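Local coordinates for ethylbenzene dehydrogenase alpha-subunit (Aromatoleum aromaticum, PDB 2IVF), which belongs to the molybdopterin oxidoreductase family and, as the alpha-subunit of its enzyme, houses a molybdenum atom, an iron/sulfur cluster, MGD and MD1, at residues 506-517 and 529-537; 349-360 and 368-378. All coordinates share one frame; numbering follows the deposited sequence.

From the N terminus, contact 2 comes first: residues 349-360 lead from helix 345-349 into strand 356-360, and the chain turns back through strand 365-369 into the loop that follows, as far as residue 378, so the contact closes a short hairpin. Contact 1 follows, where 506-517 and 529-537, on the consecutive helices 504-520 and 526-540, close the connection between them. Neither contact nests in or crosses the other. Their centres lie about 27 Å apart and their nearest atoms about 8 Å apart, yet Arg-371 of contact 2 forms a salt bridge with Asp-521, and so links the loop after the hairpin to the connection between the helices.

Contact 1: 506-517 and 529-537; sequences LHQMAEGFNKRT and GNIEFMKVV
Leu-506, which also touches helix 486-493, meets Phe-533 through CD2, which stands 4.4 Å from CZ. One turn on, the extended side chain of Met-509 (CG anti to the backbone N, chi1 -177°) passes the same ring: SD makes an oblique Met-aromatic contact, and CE continues to Val-537 CG1 at 3.7 Å. That valine methyl lies over the centre of the Phe-533 ring. Ala-510 adds a further wall, its CA 3.9 Å from Phe-533 CD1. Here, at the protein surface, two consecutive helices, their N-to-C directions 120° apart, pack by knobs-into-holes in both directions, Phe-533 among Leu-506, Met-509, Ala-510 and Phe-513, and Phe-513 among Gly-529, Glu-532, Phe-533 and Val-536. Phe-513 and Phe-533 form an offset edge-to-face pair, planes 86° apart, the edge of Phe-533 turned to the face of Phe-513. Over that face also sits Phe-533 CA, a CH-pi contact 3.8 Å from the ring centroid, while NH1 of Arg-516 lies over the opposite face. The far rim is tight, with CE2 of Phe-513 3.4 Å from Val-536 CG2. Finally, Thr-517 OG1 donates to Phe-513 O (2.6 Å) and rests 3.6 Å from Gly-529 CA.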
# COMPACT_ATOMS: atom_id res chain seq x y z
N LEU A 506 -29.27 -25.28 -10.78
CA LEU A 506 -28.64 -24.15 -11.42
C LEU A 506 -28.12 -24.56 -12.78
O LEU A 506 -28.25 -23.81 -13.75
CB LEU A 506 -27.47 -23.64 -10.58
CG LEU A 506 -27.79 -22.81 -9.33
CD1 LEU A 506 -26.71 -23.09 -8.26
CD2 LEU A 506 -27.85 -21.32 -9.70
N HIS A 507 -27.52 -25.74 -12.85
CA HIS A 507 -26.93 -26.23 -14.09
C HIS A 507 -28.03 -26.56 -15.12
O HIS A 507 -27.83 -26.31 -16.30
CB HIS A 507 -25.96 -27.41 -13.83
CG HIS A 507 -24.56 -26.98 -13.48
ND1 HIS A 507 -24.26 -25.79 -12.84
CD2 HIS A 507 -23.36 -27.60 -13.67
CE1 HIS A 507 -22.95 -25.71 -12.65
NE2 HIS A 507 -22.38 -26.78 -13.16
N GLN A 508 -29.19 -27.05 -14.68
CA GLN A 508 -30.32 -27.26 -15.60
C GLN A 508 -31.05 -25.96 -16.00
O GLN A 508 -31.54 -25.85 -17.12
CB GLN A 508 -31.31 -28.29 -15.04
CG GLN A 508 -32.05 -27.86 -13.79
CD GLN A 508 -32.94 -28.97 -13.22
OE1 GLN A 508 -33.33 -29.89 -13.94
NE2 GLN A 508 -33.27 -28.88 -11.94
N MET A 509 -31.10 -24.99 -15.10
CA MET A 509 -31.61 -23.65 -15.39
C MET A 509 -30.73 -22.97 -16.45
O MET A 509 -31.22 -22.36 -17.40
CB MET A 509 -31.65 -22.84 -14.08
CG MET A 509 -32.22 -21.41 -14.13
SD MET A 509 -32.02 -20.54 -12.53
CE MET A 509 -32.81 -18.96 -12.88
N ALA A 510 -29.41 -23.09 -16.28
CA ALA A 510 -28.42 -22.55 -17.20
C ALA A 510 -28.64 -23.07 -18.63
O ALA A 510 -28.51 -22.31 -19.59
CB ALA A 510 -27.01 -22.90 -16.72
N GLU A 511 -28.97 -24.36 -18.75
CA GLU A 511 -29.30 -24.98 -20.03
C GLU A 511 -30.60 -24.41 -20.61
O GLU A 511 -30.66 -24.06 -21.79
CB GLU A 511 -29.41 -26.50 -19.88
CG GLU A 511 -28.09 -27.20 -19.57
CD GLU A 511 -28.27 -28.68 -19.19
OE1 GLU A 511 -29.43 -29.16 -19.11
OE2 GLU A 511 -27.24 -29.37 -18.97
N GLY A 512 -31.64 -24.34 -19.79
CA GLY A 512 -32.86 -23.66 -20.18
C GLY A 512 -32.55 -22.34 -20.88
O GLY A 512 -32.99 -22.10 -22.01
N PHE A 513 -31.77 -21.48 -20.23
CA PHE A 513 -31.45 -20.19 -20.83
C PHE A 513 -30.74 -20.32 -22.17
O PHE A 513 -31.00 -19.55 -23.09
CB PHE A 513 -30.67 -19.31 -19.86
CG PHE A 513 -31.55 -18.59 -18.89
CD1 PHE A 513 -31.94 -19.21 -17.70
CD2 PHE A 513 -32.04 -17.33 -19.20
CE1 PHE A 513 -32.78 -18.57 -16.80
CE2 PHE A 513 -32.87 -16.67 -18.32
CZ PHE A 513 -33.25 -17.30 -17.11
N ASN A 514 -29.86 -21.30 -22.28
CA ASN A 514 -29.17 -21.53 -23.54
C ASN A 514 -30.16 -21.95 -24.61
O ASN A 514 -30.16 -21.38 -25.70
CB ASN A 514 -28.05 -22.57 -23.38
CG ASN A 514 -26.76 -21.96 -22.85
OD1 ASN A 514 -26.76 -20.94 -22.15
ND2 ASN A 514 -25.63 -22.57 -23.21
N LYS A 515 -31.05 -22.89 -24.29
CA LYS A 515 -32.04 -23.35 -25.26
C LYS A 515 -32.96 -22.21 -25.71
O LYS A 515 -33.16 -22.01 -26.91
CB LYS A 515 -32.89 -24.50 -24.72
CG LYS A 515 -33.61 -25.24 -25.83
CD LYS A 515 -34.74 -26.15 -25.34
CE LYS A 515 -35.37 -26.90 -26.53
NZ LYS A 515 -36.26 -28.05 -26.14
N ARG A 516 -33.52 -21.48 -24.74
CA ARG A 516 -34.34 -20.30 -25.04
C ARG A 516 -33.59 -19.29 -25.91
O ARG A 516 -34.18 -18.67 -26.80
CB ARG A 516 -34.74 -19.58 -23.75
CG ARG A 516 -35.70 -20.33 -22.87
CD ARG A 516 -35.56 -19.84 -21.42
NE ARG A 516 -36.74 -20.17 -20.62
CZ ARG A 516 -36.79 -20.16 -19.29
NH1 ARG A 516 -35.71 -19.85 -18.57
NH2 ARG A 516 -37.94 -20.47 -18.68
N THR A 517 -32.31 -19.09 -25.62
CA THR A 517 -31.51 -18.12 -26.36
C THR A 517 -31.35 -18.53 -27.83
O THR A 517 -31.65 -17.75 -28.73
CB THR A 517 -30.16 -17.91 -25.68
OG1 THR A 517 -30.41 -17.40 -24.37
CG2 THR A 517 -29.32 -16.93 -26.47
N GLY A 529 -26.04 -16.73 -24.16
CA GLY A 529 -26.93 -17.50 -23.30
C GLY A 529 -26.60 -17.22 -21.85
O GLY A 529 -27.50 -17.04 -21.02
N ASN A 530 -25.32 -17.17 -21.53
CA ASN A 530 -24.86 -16.88 -20.16
C ASN A 530 -25.27 -15.48 -19.66
O ASN A 530 -25.72 -15.33 -18.52
CB ASN A 530 -23.36 -17.11 -20.06
CG ASN A 530 -22.79 -16.64 -18.75
OD1 ASN A 530 -22.29 -15.50 -18.63
ND2 ASN A 530 -22.88 -17.50 -17.74
N ILE A 531 -25.15 -14.47 -20.52
CA ILE A 531 -25.64 -13.11 -20.19
C ILE A 531 -27.15 -13.06 -19.86
O ILE A 531 -27.55 -12.41 -18.89
CB ILE A 531 -25.37 -12.13 -21.35
CG1 ILE A 531 -23.87 -11.92 -21.55
CG2 ILE A 531 -26.01 -10.78 -21.09
CD1 ILE A 531 -23.57 -11.36 -22.89
N GLU A 532 -27.98 -13.70 -20.67
CA GLU A 532 -29.41 -13.72 -20.40
C GLU A 532 -29.67 -14.33 -19.02
O GLU A 532 -30.41 -13.77 -18.21
CB GLU A 532 -30.15 -14.50 -21.47
CG GLU A 532 -30.04 -13.89 -22.88
CD GLU A 532 -30.41 -12.41 -22.91
OE1 GLU A 532 -31.32 -12.01 -22.16
OE2 GLU A 532 -29.79 -11.65 -23.67
N PHE A 533 -29.07 -15.48 -18.77
CA PHE A 533 -29.13 -16.12 -17.45
C PHE A 533 -28.75 -15.12 -16.38
O PHE A 533 -29.41 -14.98 -15.35
CB PHE A 533 -28.17 -17.32 -17.42
CG PHE A 533 -28.00 -17.97 -16.06
CD1 PHE A 533 -28.80 -19.03 -15.67
CD2 PHE A 533 -27.01 -17.54 -15.18
CE1 PHE A 533 -28.64 -19.65 -14.42
CE2 PHE A 533 -26.85 -18.16 -13.93
CZ PHE A 533 -27.67 -19.21 -13.56
N MET A 534 -27.65 -14.42 -16.61
CA MET A 534 -27.16 -13.52 -15.59
C MET A 534 -28.12 -12.38 -15.31
O MET A 534 -28.31 -11.99 -14.15
CB MET A 534 -25.80 -12.96 -15.98
CG MET A 534 -24.67 -13.96 -15.84
SD MET A 534 -24.52 -14.68 -14.18
CE MET A 534 -23.97 -13.19 -13.28
N LYS A 535 -28.73 -11.84 -16.36
CA LYS A 535 -29.68 -10.77 -16.21
C LYS A 535 -30.80 -11.20 -15.27
O LYS A 535 -31.15 -10.48 -14.36
CB LYS A 535 -30.24 -10.32 -17.57
CG LYS A 535 -29.18 -9.72 -18.49
CD LYS A 535 -29.74 -8.78 -19.56
CE LYS A 535 -30.38 -9.50 -20.73
NZ LYS A 535 -30.79 -8.55 -21.83
N VAL A 536 -31.32 -12.41 -15.48
CA VAL A 536 -32.42 -12.91 -14.66
C VAL A 536 -32.01 -13.24 -13.24
O VAL A 536 -32.58 -12.72 -12.28
CB VAL A 536 -33.03 -14.15 -15.27
CG1 VAL A 536 -34.07 -14.75 -14.32
CG2 VAL A 536 -33.65 -13.78 -16.63
N VAL A 537 -31.01 -14.08 -13.10
CA VAL A 537 -30.62 -14.48 -11.76
C VAL A 537 -30.23 -13.27 -10.88
O VAL A 537 -30.48 -13.28 -9.69
CB VAL A 537 -29.48 -15.50 -11.81
CG1 VAL A 537 -29.89 -16.70 -12.72
CG2 VAL A 537 -28.21 -14.84 -12.30

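Contact 2: 349-360 and 368-378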
# COMPACT_ATOMS: atom_id res chain seq x y z
N ASP A 349 -34.70 -5.07 -47.63
CA ASP A 349 -35.62 -6.07 -48.23
C ASP A 349 -36.67 -6.65 -47.26
O ASP A 349 -37.26 -7.69 -47.54
CB ASP A 349 -34.83 -7.19 -48.91
CG ASP A 349 -33.85 -7.88 -47.98
OD1 ASP A 349 -34.08 -7.93 -46.75
OD2 ASP A 349 -32.83 -8.38 -48.49
N GLY A 350 -36.89 -5.98 -46.14
CA GLY A 350 -37.84 -6.46 -45.14
C GLY A 350 -37.39 -7.68 -44.36
O GLY A 350 -38.21 -8.43 -43.88
N GLY A 351 -36.07 -7.86 -44.22
CA GLY A 351 -35.53 -8.91 -43.37
C GLY A 351 -35.31 -8.46 -41.93
O GLY A 351 -36.01 -7.59 -41.40
N GLU A 352 -34.29 -9.02 -41.31
CA GLU A 352 -34.03 -8.75 -39.90
C GLU A 352 -33.52 -7.34 -39.65
O GLU A 352 -32.74 -6.78 -40.43
CB GLU A 352 -33.03 -9.75 -39.34
CG GLU A 352 -33.51 -11.18 -39.40
CD GLU A 352 -32.41 -12.15 -38.98
OE1 GLU A 352 -31.38 -11.67 -38.45
OE2 GLU A 352 -32.56 -13.37 -39.20
N ALA A 353 -33.96 -6.79 -38.53
CA ALA A 353 -33.63 -5.45 -38.10
C ALA A 353 -32.17 -5.35 -37.70
O ALA A 353 -31.60 -4.26 -37.75
CB ALA A 353 -34.52 -5.06 -36.92
N LYS A 354 -31.59 -6.47 -37.27
CA LYS A 354 -30.23 -6.50 -36.79
C LYS A 354 -29.31 -7.22 -37.78
O LYS A 354 -28.22 -7.62 -37.43
CB LYS A 354 -30.19 -7.14 -35.40
CG LYS A 354 -30.94 -6.27 -34.36
CD LYS A 354 -30.28 -6.25 -33.02
CE LYS A 354 -30.49 -7.53 -32.24
NZ LYS A 354 -29.70 -7.50 -30.98
N GLN A 355 -29.77 -7.39 -39.03
CA GLN A 355 -28.90 -7.85 -40.09
C GLN A 355 -28.29 -6.61 -40.75
O GLN A 355 -28.99 -5.75 -41.28
CB GLN A 355 -29.65 -8.70 -41.10
CG GLN A 355 -28.83 -9.12 -42.34
CD GLN A 355 -27.62 -10.00 -41.99
OE1 GLN A 355 -27.78 -11.15 -41.60
NE2 GLN A 355 -26.43 -9.46 -42.15
N PHE A 356 -26.97 -6.53 -40.72
CA PHE A 356 -26.29 -5.34 -41.19
C PHE A 356 -25.45 -5.63 -42.42
O PHE A 356 -25.42 -6.78 -42.90
CB PHE A 356 -25.49 -4.70 -40.07
CG PHE A 356 -26.30 -4.39 -38.86
CD1 PHE A 356 -27.46 -3.64 -38.95
CD2 PHE A 356 -25.91 -4.84 -37.63
CE1 PHE A 356 -28.19 -3.35 -37.84
CE2 PHE A 356 -26.66 -4.54 -36.51
CZ PHE A 356 -27.79 -3.80 -36.61
N TYR A 357 -24.82 -4.58 -42.97
CA TYR A 357 -24.17 -4.67 -44.26
C TYR A 357 -22.76 -4.15 -44.33
O TYR A 357 -22.42 -3.14 -43.70
CB TYR A 357 -24.98 -3.93 -45.30
CG TYR A 357 -26.30 -4.58 -45.61
CD1 TYR A 357 -26.41 -5.48 -46.66
CD2 TYR A 357 -27.42 -4.33 -44.84
CE1 TYR A 357 -27.56 -6.10 -46.93
CE2 TYR A 357 -28.60 -4.93 -45.11
CZ TYR A 357 -28.67 -5.81 -46.16
OH TYR A 357 -29.86 -6.42 -46.48
N PHE A 358 -21.95 -4.88 -45.10
CA PHE A 358 -20.71 -4.38 -45.66
C PHE A 358 -20.98 -3.82 -47.05
O PHE A 358 -22.05 -4.05 -47.64
CB PHE A 358 -19.69 -5.51 -45.86
CG PHE A 358 -19.27 -6.22 -44.60
CD1 PHE A 358 -18.81 -5.54 -43.52
CD2 PHE A 358 -19.30 -7.60 -44.54
CE1 PHE A 358 -18.37 -6.22 -42.38
CE2 PHE A 358 -18.87 -8.28 -43.41
CZ PHE A 358 -18.40 -7.59 -42.33
N PHE A 359 -20.02 -3.10 -47.59
CA PHE A 359 -20.05 -2.82 -49.01
C PHE A 359 -18.92 -3.60 -49.64
O PHE A 359 -17.79 -3.58 -49.15
CB PHE A 359 -19.91 -1.34 -49.33
CG PHE A 359 -20.30 -1.01 -50.74
CD1 PHE A 359 -19.37 -1.07 -51.77
CD2 PHE A 359 -21.61 -0.72 -51.05
CE1 PHE A 359 -19.72 -0.80 -53.08
CE2 PHE A 359 -21.98 -0.46 -52.38
CZ PHE A 359 -21.02 -0.50 -53.39
N ASP A 360 -19.25 -4.30 -50.74
CA ASP A 360 -18.27 -5.02 -51.54
C ASP A 360 -18.00 -4.21 -52.79
O ASP A 360 -18.85 -4.13 -53.67
CB ASP A 360 -18.77 -6.41 -51.91
CG ASP A 360 -17.71 -7.25 -52.60
OD1 ASP A 360 -16.66 -6.69 -52.98
OD2 ASP A 360 -17.91 -8.47 -52.76
N LYS A 368 -24.54 -8.63 -47.06
CA LYS A 368 -24.86 -8.90 -45.67
C LYS A 368 -23.60 -9.27 -44.93
O LYS A 368 -22.81 -10.08 -45.40
CB LYS A 368 -25.90 -10.01 -45.56
CG LYS A 368 -27.29 -9.54 -45.91
CD LYS A 368 -28.35 -10.63 -45.76
CE LYS A 368 -29.64 -10.20 -46.40
NZ LYS A 368 -30.76 -11.10 -46.05
N ALA A 369 -23.40 -8.60 -43.80
CA ALA A 369 -22.36 -8.96 -42.84
C ALA A 369 -22.94 -10.06 -41.94
O ALA A 369 -24.05 -9.92 -41.37
CB ALA A 369 -21.95 -7.74 -42.02
N SER A 370 -22.21 -11.17 -41.82
CA SER A 370 -22.73 -12.31 -41.08
C SER A 370 -22.88 -11.98 -39.61
O SER A 370 -21.98 -11.41 -39.00
CB SER A 370 -21.85 -13.54 -41.27
OG SER A 370 -22.11 -14.52 -40.27
N ARG A 371 -24.03 -12.37 -39.05
CA ARG A 371 -24.29 -12.30 -37.63
C ARG A 371 -23.68 -13.46 -36.85
O ARG A 371 -23.66 -13.43 -35.63
CB ARG A 371 -25.78 -12.30 -37.35
CG ARG A 371 -26.53 -11.16 -38.04
CD ARG A 371 -27.92 -11.01 -37.50
NE ARG A 371 -27.93 -10.60 -36.10
CZ ARG A 371 -28.50 -11.28 -35.11
NH1 ARG A 371 -29.12 -12.43 -35.34
NH2 ARG A 371 -28.44 -10.81 -33.88
N GLY A 372 -23.20 -14.49 -37.55
CA GLY A 372 -22.81 -15.75 -36.90
C GLY A 372 -21.33 -15.97 -36.81
O GLY A 372 -20.87 -16.76 -35.97
N THR A 373 -20.56 -15.30 -37.65
CA THR A 373 -19.11 -15.40 -37.58
C THR A 373 -18.48 -14.07 -38.03
O THR A 373 -19.09 -13.30 -38.77
CB THR A 373 -18.57 -16.55 -38.49
OG1 THR A 373 -17.15 -16.65 -38.33
CG2 THR A 373 -18.85 -16.28 -39.94
N LEU A 374 -17.26 -13.83 -37.59
CA LEU A 374 -16.52 -12.66 -38.01
C LEU A 374 -15.65 -12.97 -39.22
O LEU A 374 -15.01 -12.09 -39.77
CB LEU A 374 -15.62 -12.16 -36.88
CG LEU A 374 -16.27 -11.77 -35.55
CD1 LEU A 374 -15.17 -11.46 -34.54
CD2 LEU A 374 -17.22 -10.59 -35.71
N LYS A 375 -15.62 -14.24 -39.62
CA LYS A 375 -14.76 -14.66 -40.69
C LYS A 375 -15.22 -14.00 -41.99
O LYS A 375 -16.41 -13.97 -42.29
CB LYS A 375 -14.80 -16.19 -40.78
CG LYS A 375 -13.81 -16.77 -41.74
CD LYS A 375 -13.86 -18.28 -41.76
CE LYS A 375 -12.87 -18.82 -42.77
NZ LYS A 375 -11.52 -18.48 -42.28
N LEU A 376 -14.26 -13.48 -42.74
CA LEU A 376 -14.54 -12.76 -43.96
C LEU A 376 -14.16 -13.63 -45.15
O LEU A 376 -13.13 -14.30 -45.15
CB LEU A 376 -13.70 -11.47 -44.02
CG LEU A 376 -14.01 -10.37 -43.00
CD1 LEU A 376 -13.05 -9.21 -43.17
CD2 LEU A 376 -15.44 -9.87 -43.08
N ASP A 377 -14.98 -13.57 -46.18
CA ASP A 377 -14.64 -14.24 -47.44
C ASP A 377 -14.36 -13.20 -48.54
O ASP A 377 -14.22 -13.56 -49.70
CB ASP A 377 -15.69 -15.27 -47.81
CG ASP A 377 -17.06 -14.69 -48.02
OD1 ASP A 377 -17.22 -13.46 -47.93
OD2 ASP A 377 -17.99 -15.48 -48.28
N PHE A 378 -14.27 -11.93 -48.14
CA PHE A 378 -13.85 -10.85 -49.03
C PHE A 378 -13.50 -9.66 -48.17
O PHE A 378 -13.84 -9.65 -47.00
CB PHE A 378 -14.98 -10.46 -49.98
CG PHE A 378 -16.03 -9.61 -49.35
CD1 PHE A 378 -17.01 -10.16 -48.58
CD2 PHE A 378 -16.03 -8.25 -49.54
CE1 PHE A 378 -17.97 -9.36 -47.99
CE2 PHE A 378 -16.99 -7.46 -48.97
CZ PHE A 378 -17.96 -8.01 -48.19
O HOH W 1 -33.10 -10.39 -45.85
O HOH W 2 -29.94 -13.86 -38.35
O HOH W 3 -26.49 -7.94 -35.41
O HOH W 4 -26.93 -8.92 -32.19
O HOH W 5 -26.27 -13.40 -40.88
O HOH W 6 -25.01 -7.99 -39.72
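The beta hairpin of strands 356-360 and 365-369 brings Tyr-357 opposite Lys-368 as an antiparallel non-hydrogen-bonded pair. Beside it, Ala-369 N donates to Phe-356 O at 2.9 Å. A water carries the return path, accepting from Phe-356 N and donating to Ala-369 O. Gln-355 supplements the backbone: CG anti to the backbone N and a bend at chi2 (63°) lay its amide across the strands, where NE2 bonds to Phe-356 O at 3.0 Å, in the carbonyl plane and on a lone pair. NE2 also approaches Ala-369 O from above its carbonyl plane, although the modelled distance is doubtfully short. Lys-368 runs alongside Tyr-357, pointing the same way, with CG 3.6 Å from CE1.

On the Phe-358 side of the hairpin aromatic and aliphatic groups gather. Ala-369 CB sits over one face of the Phe-358 ring, 3.5 Å from its centroid. Leu-376 CD2 meets Phe-358 CE2 at 3.8 Å, and the Phe-378 ring presents its edge to Phe-358 CB while one face takes the carboxylate of Asp-360, whose plane is 20° from the ring. Arg-367 forms a salt bridge with Asp-360 and a cation-pi contact with Phe-378.

At the open end, Arg-371 reaches Glu-352 OE1 in a long salt bridge (NH1 at 3.9 Å), with the oxygen well out of the guanidinium plane. Asp-521 is its stronger partner, and waters lie at the guanidinium edge. Side chains and waters thus hold together the loops before and after the strands of an antiparallel beta hairpin.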